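Benzoylformate Decarboxylase (Polynucleobacter necessarius, PDB 4K9Q) probably decarboxylates benzoylformate to benzaldehyde and carbon dioxide, using thiamine diphosphate held through a magnesium ion. Local coordinates at residues A[201-206]-A[265-270]; A[272-277]-A[292-297]. One frame throughout, in Å; residues are numbered along the deposited sequence.

Both contacts lie in the central domain, on one parallel sheet, and both are buried; their centres are 8 Å apart. Contact 1 joins two inner strands, 201-204 and 266-270, so its chemistry is a regular backbone ladder with aliphatic pairs on both faces. Contact 2 takes the next strand, 291-296, and sets against it the loop that follows strand 266-270, so a single hydrogen bond from a side-chain amide and a few apolar touches replace the ladder. The two contacts meet directly: Ile267 and Val269 of contact 1 pair through their backbones with Leu293 of contact 2, and the side chain of Leu292 packs on the same two residues.

Contact 1 of 2, residues A[201-206]-A[265-270]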
ATOM      1  N   LEU A 201      -8.530  11.616 -39.544  1.00 14.06           N
ATOM      2  CA  LEU A 201      -7.093  11.386 -39.427  1.00 13.60           C
ATOM      3  C   LEU A 201      -6.868  10.245 -38.446  1.00 16.44           C
ATOM      4  O   LEU A 201      -7.513  10.179 -37.402  1.00 15.12           O
ATOM      5  CB  LEU A 201      -6.382  12.668 -38.968  1.00 16.77           C
ATOM      6  CG  LEU A 201      -4.883  12.611 -38.635  1.00 16.25           C
ATOM      7  CD1 LEU A 201      -4.174  13.920 -39.006  1.00 19.00           C
ATOM      8  CD2 LEU A 201      -4.693  12.294 -37.152  1.00 17.45           C
ATOM      9  N   LEU A 202      -5.972   9.330 -38.798  1.00 13.05           N
ATOM     10  CA  LEU A 202      -5.715   8.159 -37.968  1.00 11.67           C
ATOM     11  C   LEU A 202      -4.421   8.310 -37.184  1.00 13.95           C
ATOM     12  O   LEU A 202      -3.408   8.746 -37.729  1.00 14.82           O
ATOM     13  CB  LEU A 202      -5.657   6.902 -38.836  1.00 14.25           C
ATOM     14  CG  LEU A 202      -6.948   6.456 -39.515  1.00 16.98           C
ATOM     15  CD1 LEU A 202      -6.662   5.351 -40.508  1.00 17.37           C
ATOM     16  CD2 LEU A 202      -7.924   5.979 -38.470  1.00 21.39           C
ATOM     17  N   ILE A 203      -4.466   7.958 -35.901  1.00 13.45           N
ATOM     18  CA  ILE A 203      -3.266   7.902 -35.070  1.00 11.57           C
ATOM     19  C   ILE A 203      -3.165   6.483 -34.534  1.00 10.70           C
ATOM     20  O   ILE A 203      -4.065   6.012 -33.841  1.00 14.69           O
ATOM     21  CB  ILE A 203      -3.326   8.900 -33.905  1.00 13.80           C
ATOM     22  CG1 ILE A 203      -3.457  10.330 -34.443  1.00 13.07           C
ATOM     23  CG2 ILE A 203      -2.077   8.757 -33.006  1.00 11.57           C
ATOM     24  CD1 ILE A 203      -3.604  11.369 -33.352  1.00 14.31           C
ATOM     25  N   TYR A 204      -2.084   5.790 -34.879  1.00 11.45           N
ATOM     26  CA  TYR A 204      -1.913   4.386 -34.480  1.00 12.01           C
ATOM     27  C   TYR A 204      -0.844   4.249 -33.394  1.00 12.99           C
ATOM     28  O   TYR A 204       0.213   4.880 -33.469  1.00 11.29           O
ATOM     29  CB  TYR A 204      -1.486   3.531 -35.678  1.00 13.91           C
ATOM     30  CG  TYR A 204      -2.572   3.155 -36.661  1.00 12.95           C
ATOM     31  CD1 TYR A 204      -3.868   3.645 -36.540  1.00 12.21           C
ATOM     32  CD2 TYR A 204      -2.291   2.299 -37.720  1.00 14.87           C
ATOM     33  CE1 TYR A 204      -4.861   3.283 -37.455  1.00 15.15           C
ATOM     34  CE2 TYR A 204      -3.271   1.935 -38.634  1.00 17.24           C
ATOM     35  CZ  TYR A 204      -4.549   2.428 -38.497  1.00 14.77           C
ATOM     36  OH  TYR A 204      -5.506   2.053 -39.411  1.00 17.99           O
ATOM     37  N   GLY A 205      -1.126   3.421 -32.396  1.00 13.42           N
ATOM     38  CA  GLY A 205      -0.168   3.128 -31.348  1.00 11.92           C
ATOM     39  C   GLY A 205       0.202   1.661 -31.294  1.00 13.17           C
ATOM     40  O   GLY A 205      -0.277   0.836 -32.086  1.00 12.79           O
ATOM     41  N   SER A 206       1.044   1.318 -30.325  1.00  9.95           N
ATOM     42  CA  SER A 206       1.706   0.022 -30.330  1.00 10.92           C
ATOM     43  C   SER A 206       0.883  -1.200 -29.922  1.00 12.79           C
ATOM     44  O   SER A 206       1.382  -2.312 -30.026  1.00 11.31           O
ATOM     45  CB  SER A 206       3.000   0.098 -29.526  1.00 11.95           C
ATOM     46  OG  SER A 206       3.847   1.068 -30.126  1.00 14.15           O
ATOM     47  N   ASP A 265     -11.477  16.875 -39.131  1.00 16.01           N
ATOM     48  CA  ASP A 265     -12.627  16.997 -38.230  1.00 16.23           C
ATOM     49  C   ASP A 265     -12.734  15.865 -37.209  1.00 20.31           C
ATOM     50  O   ASP A 265     -13.246  16.060 -36.108  1.00 19.29           O
ATOM     51  CB  ASP A 265     -13.943  17.150 -39.010  1.00 19.08           C
ATOM     52  CG  ASP A 265     -14.195  16.017 -39.995  1.00 22.68           C
ATOM     53  OD1 ASP A 265     -13.239  15.307 -40.374  1.00 22.43           O
ATOM     54  OD2 ASP A 265     -15.365  15.854 -40.409  1.00 21.91           O
ATOM     55  N   LEU A 266     -12.250  14.686 -37.576  1.00 17.52           N
ATOM     56  CA  LEU A 266     -12.335  13.541 -36.678  1.00 16.27           C
ATOM     57  C   LEU A 266     -10.951  12.935 -36.480  1.00 14.70           C
ATOM     58  O   LEU A 266     -10.270  12.608 -37.449  1.00 14.81           O
ATOM     59  CB  LEU A 266     -13.308  12.492 -37.238  1.00 14.09           C
ATOM     60  CG  LEU A 266     -13.525  11.243 -36.387  1.00 16.76           C
ATOM     61  CD1 LEU A 266     -14.161  11.627 -35.066  1.00 17.58           C
ATOM     62  CD2 LEU A 266     -14.381  10.227 -37.123  1.00 17.16           C
ATOM     63  N   ILE A 267     -10.539  12.791 -35.223  1.00 12.76           N
ATOM     64  CA  ILE A 267      -9.248  12.165 -34.916  1.00 12.51           C
ATOM     65  C   ILE A 267      -9.515  10.759 -34.377  1.00 14.60           C
ATOM     66  O   ILE A 267     -10.201  10.595 -33.371  1.00 14.69           O
ATOM     67  CB  ILE A 267      -8.448  12.974 -33.868  1.00 12.93           C
ATOM     68  CG1 ILE A 267      -8.365  14.457 -34.261  1.00 15.09           C
ATOM     69  CG2 ILE A 267      -7.051  12.385 -33.679  1.00 14.83           C
ATOM     70  CD1 ILE A 267      -7.844  14.693 -35.649  1.00 13.36           C
ATOM     71  N   VAL A 268      -8.998   9.749 -35.065  1.00 13.23           N
ATOM     72  CA  VAL A 268      -9.252   8.363 -34.704  1.00 13.93           C
ATOM     73  C   VAL A 268      -7.967   7.702 -34.187  1.00 14.01           C
ATOM     74  O   VAL A 268      -7.046   7.413 -34.958  1.00 13.40           O
ATOM     75  CB  VAL A 268      -9.811   7.566 -35.898  1.00 13.40           C
ATOM     76  CG1 VAL A 268     -10.149   6.134 -35.478  1.00 13.07           C
ATOM     77  CG2 VAL A 268     -11.056   8.252 -36.460  1.00 16.50           C
ATOM     78  N   VAL A 269      -7.909   7.472 -32.878  1.00 12.24           N
ATOM     79  CA  VAL A 269      -6.715   6.901 -32.253  1.00 12.76           C
ATOM     80  C   VAL A 269      -6.919   5.422 -31.959  1.00 12.52           C
ATOM     81  O   VAL A 269      -7.805   5.060 -31.181  1.00 13.62           O
ATOM     82  CB  VAL A 269      -6.395   7.625 -30.928  1.00 10.76           C
ATOM     83  CG1 VAL A 269      -5.080   7.115 -30.339  1.00 12.84           C
ATOM     84  CG2 VAL A 269      -6.355   9.148 -31.144  1.00 12.58           C
ATOM     85  N   ILE A 270      -6.103   4.567 -32.567  1.00 12.90           N
ATOM     86  CA  ILE A 270      -6.236   3.128 -32.363  1.00 13.76           C
ATOM     87  C   ILE A 270      -4.990   2.538 -31.704  1.00 12.08           C
ATOM     88  O   ILE A 270      -3.899   2.584 -32.277  1.00 14.64           O
ATOM     89  CB  ILE A 270      -6.539   2.398 -33.698  1.00 14.15           C
ATOM     90  CG1 ILE A 270      -7.823   2.960 -34.323  1.00 18.15           C
ATOM     91  CG2 ILE A 270      -6.692   0.898 -33.471  1.00 14.61           C
ATOM     92  CD1 ILE A 270      -8.165   2.327 -35.649  1.00 25.36           C
TER
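Ile203 carries its CG1 anti to the carbonyl carbon (chi1 -60°), and an extended chi2 of 177° sends CD1 on toward the neighbouring strand. There Ile203 CD1 lies 3.6 Å from Ile267 CG2, and the two isoleucine side chains cross obliquely. On the opposite face Leu202 lays its CD2 methyl 3.6 Å from CB of Val268 and nearly as close to CG1, the two side chains lying side by side. These are neighbouring strands in the middle of the Rossmann-like parallel sheet of the central domain, whose strand order is 3-2-1-4-5-6: strands 228-230 and 246-249 extend the sheet beyond 201-204 on one side, and the chain then crosses back to lay 266-270 along its other edge. The register pairs Leu201 with Ile267, Leu202 with Val268, Ile203 with Val269 and Tyr204 with Ile270. Leu201, Ile203, Ile267 and Val269 therefore share one face, while Leu202, Tyr204, Val268 and Ile270 share the other, beneath helix 214-224. On that second face Tyr204 and Ile270 run side by side, CE1 of the ring 3.9 Å from CD1 of Ile270, and Phe220 of the helix packs on both. The phenol oxygen of Tyr204 is hydrogen-bonded to the carbonyl of Gly217, so its polar end is satisfied within this buried layer. Five backbone hydrogen bonds zip the strands together, with Leu201, Ile203 and Gly205 giving their N-H groups to Leu266, Val268 and Ile270, and Val268 and Ile270 giving theirs back to Leu201 and Ile203. The last rung continues the pairing just past the strand end: Gly205 N lies 2.9 Å from Ile270 O, and the same oxygen receives the CA-H of Tyr204, with CA 3.5 Å away.

Contact 2 of 2, residues A[272-277]-A[292-297]; sequences APVFRY and LLQVSD
Ala272 meets Gln294 through its carbonyl: NE2 of the glutamine amide gives a hydrogen bond to Ala272 O at 3.0 Å, lying in the carbonyl plane on a lone pair. The glutamine reaches it because CG stands anti to the backbone N (chi1 -177°) and the chain stays extended beyond. Ala272 O is also 4.3 Å from CB of Ser296, a looser touch. Pro273 adds little, its ring resting on Met301 of helix 299-303. Val274 points toward the strand and slides past Gln294 in the opposite direction, its CG2 lying 3.5 Å from CD of the amide and nearly as close to CG. The other methyl, CG1, meets CD1 of Leu292 tip to tip at 4.0 Å, and lies over one face of the Phe275 ring, toward the rim. An alanine in place of Gln294 would probably leave the carbonyl of Ala272 without its amide partner and open a gap beside CG2 of Val274. A cis peptide precedes Phe275, whose CZ comes 3.8 Å from Leu292 CD1, so one leucine methyl serves both loop side chains. Past it the chain turns away from the strand: Arg276, at the centre of an inverse gamma turn, forms a salt bridge with Glu235, and Tyr277 packs on Met103 of the second subunit. The whole belongs to a helix-free crossover between the parallel strands 266-270 and 291-296 of the Rossmann-like central domain, the loop packing on residues of the strand it leads to.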
ATOM      1  N   ALA A 272      -3.468   3.259 -28.633  1.00 13.01           N
ATOM      2  CA  ALA A 272      -2.561   4.207 -27.995  1.00 10.56           C
ATOM      3  C   ALA A 272      -3.219   4.954 -26.848  1.00 11.23           C
ATOM      4  O   ALA A 272      -4.438   5.143 -26.836  1.00 12.44           O
ATOM      5  CB  ALA A 272      -2.079   5.221 -29.023  1.00 10.25           C
ATOM      6  N   PRO A 273      -2.400   5.422 -25.899  1.00 11.32           N
ATOM      7  CA  PRO A 273      -2.837   6.439 -24.938  1.00 12.55           C
ATOM      8  C   PRO A 273      -3.244   7.717 -25.671  1.00 13.32           C
ATOM      9  O   PRO A 273      -2.783   8.003 -26.786  1.00 11.88           O
ATOM     10  CB  PRO A 273      -1.566   6.735 -24.126  1.00 15.06           C
ATOM     11  CG  PRO A 273      -0.639   5.584 -24.391  1.00 14.17           C
ATOM     12  CD  PRO A 273      -0.964   5.104 -25.768  1.00 12.50           C
ATOM     13  N   VAL A 274      -4.099   8.500 -25.033  1.00 11.54           N
ATOM     14  CA  VAL A 274      -4.453   9.807 -25.559  1.00 11.76           C
ATOM     15  C   VAL A 274      -4.124  10.842 -24.484  1.00 12.15           C
ATOM     16  O   VAL A 274      -4.938  11.074 -23.588  1.00 12.50           O
ATOM     17  CB  VAL A 274      -5.963   9.857 -25.941  1.00 10.44           C
ATOM     18  CG1 VAL A 274      -6.426  11.292 -26.232  1.00 12.62           C
ATOM     19  CG2 VAL A 274      -6.230   8.984 -27.147  1.00 10.95           C
ATOM     20  N   PHE A 275      -2.922  11.425 -24.515  1.00 11.80           N
ATOM     21  CA  PHE A 275      -1.807  11.029 -25.374  1.00 12.03           C
ATOM     22  C   PHE A 275      -0.561  10.910 -24.505  1.00 13.36           C
ATOM     23  O   PHE A 275      -0.508  11.471 -23.403  1.00 12.05           O
ATOM     24  CB  PHE A 275      -1.511  12.109 -26.425  1.00 11.23           C
ATOM     25  CG  PHE A 275      -2.470  12.135 -27.571  1.00 11.24           C
ATOM     26  CD1 PHE A 275      -2.470  11.115 -28.511  1.00 11.70           C
ATOM     27  CD2 PHE A 275      -3.354  13.198 -27.724  1.00 11.67           C
ATOM     28  CE1 PHE A 275      -3.335  11.142 -29.588  1.00 11.16           C
ATOM     29  CE2 PHE A 275      -4.232  13.233 -28.800  1.00 12.54           C
ATOM     30  CZ  PHE A 275      -4.224  12.205 -29.730  1.00 15.15           C
ATOM     31  N   ARG A 276       0.459  10.225 -25.023  1.00 11.81           N
ATOM     32  CA  ARG A 276       1.709  10.047 -24.290  1.00 11.76           C
ATOM     33  C   ARG A 276       2.601  11.276 -24.472  1.00 11.72           C
ATOM     34  O   ARG A 276       3.627  11.241 -25.167  1.00 12.53           O
ATOM     35  CB  ARG A 276       2.409   8.754 -24.725  1.00 12.45           C
ATOM     36  CG  ARG A 276       3.635   8.400 -23.901  1.00 13.44           C
ATOM     37  CD  ARG A 276       4.141   7.034 -24.306  1.00 11.36           C
ATOM     38  NE  ARG A 276       3.273   5.982 -23.781  1.00 13.99           N
ATOM     39  CZ  ARG A 276       3.264   4.736 -24.246  1.00 13.76           C
ATOM     40  NH1 ARG A 276       4.067   4.401 -25.247  1.00 14.40           N
ATOM     41  NH2 ARG A 276       2.451   3.835 -23.711  1.00 16.62           N
ATOM     42  N   TYR A 277       2.187  12.370 -23.840  1.00 14.13           N
ATOM     43  CA  TYR A 277       2.938  13.619 -23.897  1.00 10.88           C
ATOM     44  C   TYR A 277       4.208  13.535 -23.061  1.00 12.11           C
ATOM     45  O   TYR A 277       4.342  12.676 -22.195  1.00 13.30           O
ATOM     46  CB  TYR A 277       2.088  14.760 -23.358  1.00 11.73           C
ATOM     47  CG  TYR A 277       0.815  15.061 -24.117  1.00 10.47           C
ATOM     48  CD1 TYR A 277       0.846  15.452 -25.449  1.00 13.26           C
ATOM     49  CD2 TYR A 277      -0.424  15.018 -23.471  1.00 14.57           C
ATOM     50  CE1 TYR A 277      -0.331  15.765 -26.127  1.00 13.48           C
ATOM     51  CE2 TYR A 277      -1.599  15.333 -24.143  1.00 15.31           C
ATOM     52  CZ  TYR A 277      -1.543  15.710 -25.466  1.00 15.73           C
ATOM     53  OH  TYR A 277      -2.706  16.035 -26.133  1.00 14.97           O
ATOM     54  N   LEU A 292     -12.664  13.385 -31.081  1.00 13.67           N
ATOM     55  CA  LEU A 292     -11.727  12.265 -31.080  1.00 13.42           C
ATOM     56  C   LEU A 292     -12.374  10.948 -30.659  1.00 12.62           C
ATOM     57  O   LEU A 292     -13.219  10.917 -29.756  1.00 13.01           O
ATOM     58  CB  LEU A 292     -10.535  12.592 -30.167  1.00 12.74           C
ATOM     59  CG  LEU A 292      -9.415  11.558 -30.000  1.00 10.86           C
ATOM     60  CD1 LEU A 292      -8.049  12.241 -29.788  1.00 12.60           C
ATOM     61  CD2 LEU A 292      -9.738  10.627 -28.842  1.00 10.85           C
ATOM     62  N   LEU A 293     -11.960   9.863 -31.320  1.00 13.60           N
ATOM     63  CA  LEU A 293     -12.313   8.511 -30.897  1.00 12.80           C
ATOM     64  C   LEU A 293     -11.032   7.818 -30.444  1.00 13.96           C
ATOM     65  O   LEU A 293      -9.970   8.042 -31.034  1.00 13.98           O
ATOM     66  CB  LEU A 293     -12.924   7.715 -32.052  1.00 11.80           C
ATOM     67  CG  LEU A 293     -14.128   8.357 -32.741  1.00 14.23           C
ATOM     68  CD1 LEU A 293     -14.574   7.521 -33.924  1.00 16.98           C
ATOM     69  CD2 LEU A 293     -15.255   8.531 -31.750  1.00 15.21           C
ATOM     70  N   GLN A 294     -11.137   6.983 -29.409  1.00 11.83           N
ATOM     71  CA  GLN A 294      -9.989   6.221 -28.897  1.00 11.82           C
ATOM     72  C   GLN A 294     -10.334   4.740 -28.719  1.00 10.86           C
ATOM     73  O   GLN A 294     -11.379   4.415 -28.166  1.00 13.63           O
ATOM     74  CB  GLN A 294      -9.537   6.773 -27.536  1.00 12.88           C
ATOM     75  CG  GLN A 294      -8.295   6.055 -26.983  1.00 13.39           C
ATOM     76  CD  GLN A 294      -7.963   6.433 -25.550  1.00 12.05           C
ATOM     77  OE1 GLN A 294      -8.757   7.075 -24.864  1.00 14.45           O
ATOM     78  NE2 GLN A 294      -6.772   6.045 -25.096  1.00 14.04           N
ATOM     79  N   VAL A 295      -9.449   3.853 -29.172  1.00 11.60           N
ATOM     80  CA  VAL A 295      -9.530   2.421 -28.861  1.00 12.21           C
ATOM     81  C   VAL A 295      -8.226   2.037 -28.174  1.00 14.97           C
ATOM     82  O   VAL A 295      -7.148   2.350 -28.689  1.00 13.73           O
ATOM     83  CB  VAL A 295      -9.661   1.571 -30.147  1.00 12.34           C
ATOM     84  CG1 VAL A 295      -9.513   0.072 -29.845  1.00 12.58           C
ATOM     85  CG2 VAL A 295     -10.984   1.858 -30.852  1.00 13.41           C
ATOM     86  N   SER A 296      -8.315   1.411 -27.004  1.00 13.55           N
ATOM     87  CA  SER A 296      -7.136   0.879 -26.323  1.00 13.15           C
ATOM     88  C   SER A 296      -7.513  -0.468 -25.736  1.00 11.79           C
ATOM     89  O   SER A 296      -8.681  -0.691 -25.411  1.00 13.64           O
ATOM     90  CB  SER A 296      -6.667   1.823 -25.211  1.00 13.92           C
ATOM     91  OG  SER A 296      -5.607   1.243 -24.458  1.00 12.68           O
ATOM     92  N   ASP A 297      -6.543  -1.365 -25.583  1.00 11.99           N
ATOM     93  CA  ASP A 297      -6.841  -2.646 -24.956  1.00 13.10           C
ATOM     94  C   ASP A 297      -6.746  -2.573 -23.424  1.00 14.01           C
ATOM     95  O   ASP A 297      -7.001  -3.549 -22.729  1.00 12.36           O
ATOM     96  CB  ASP A 297      -5.975  -3.771 -25.540  1.00 12.87           C
ATOM     97  CG  ASP A 297      -4.495  -3.597 -25.239  1.00 19.52           C
ATOM     98  OD1 ASP A 297      -4.159  -3.111 -24.131  1.00 18.31           O
ATOM     99  OD2 ASP A 297      -3.672  -3.966 -26.111  1.00 19.09           O
TER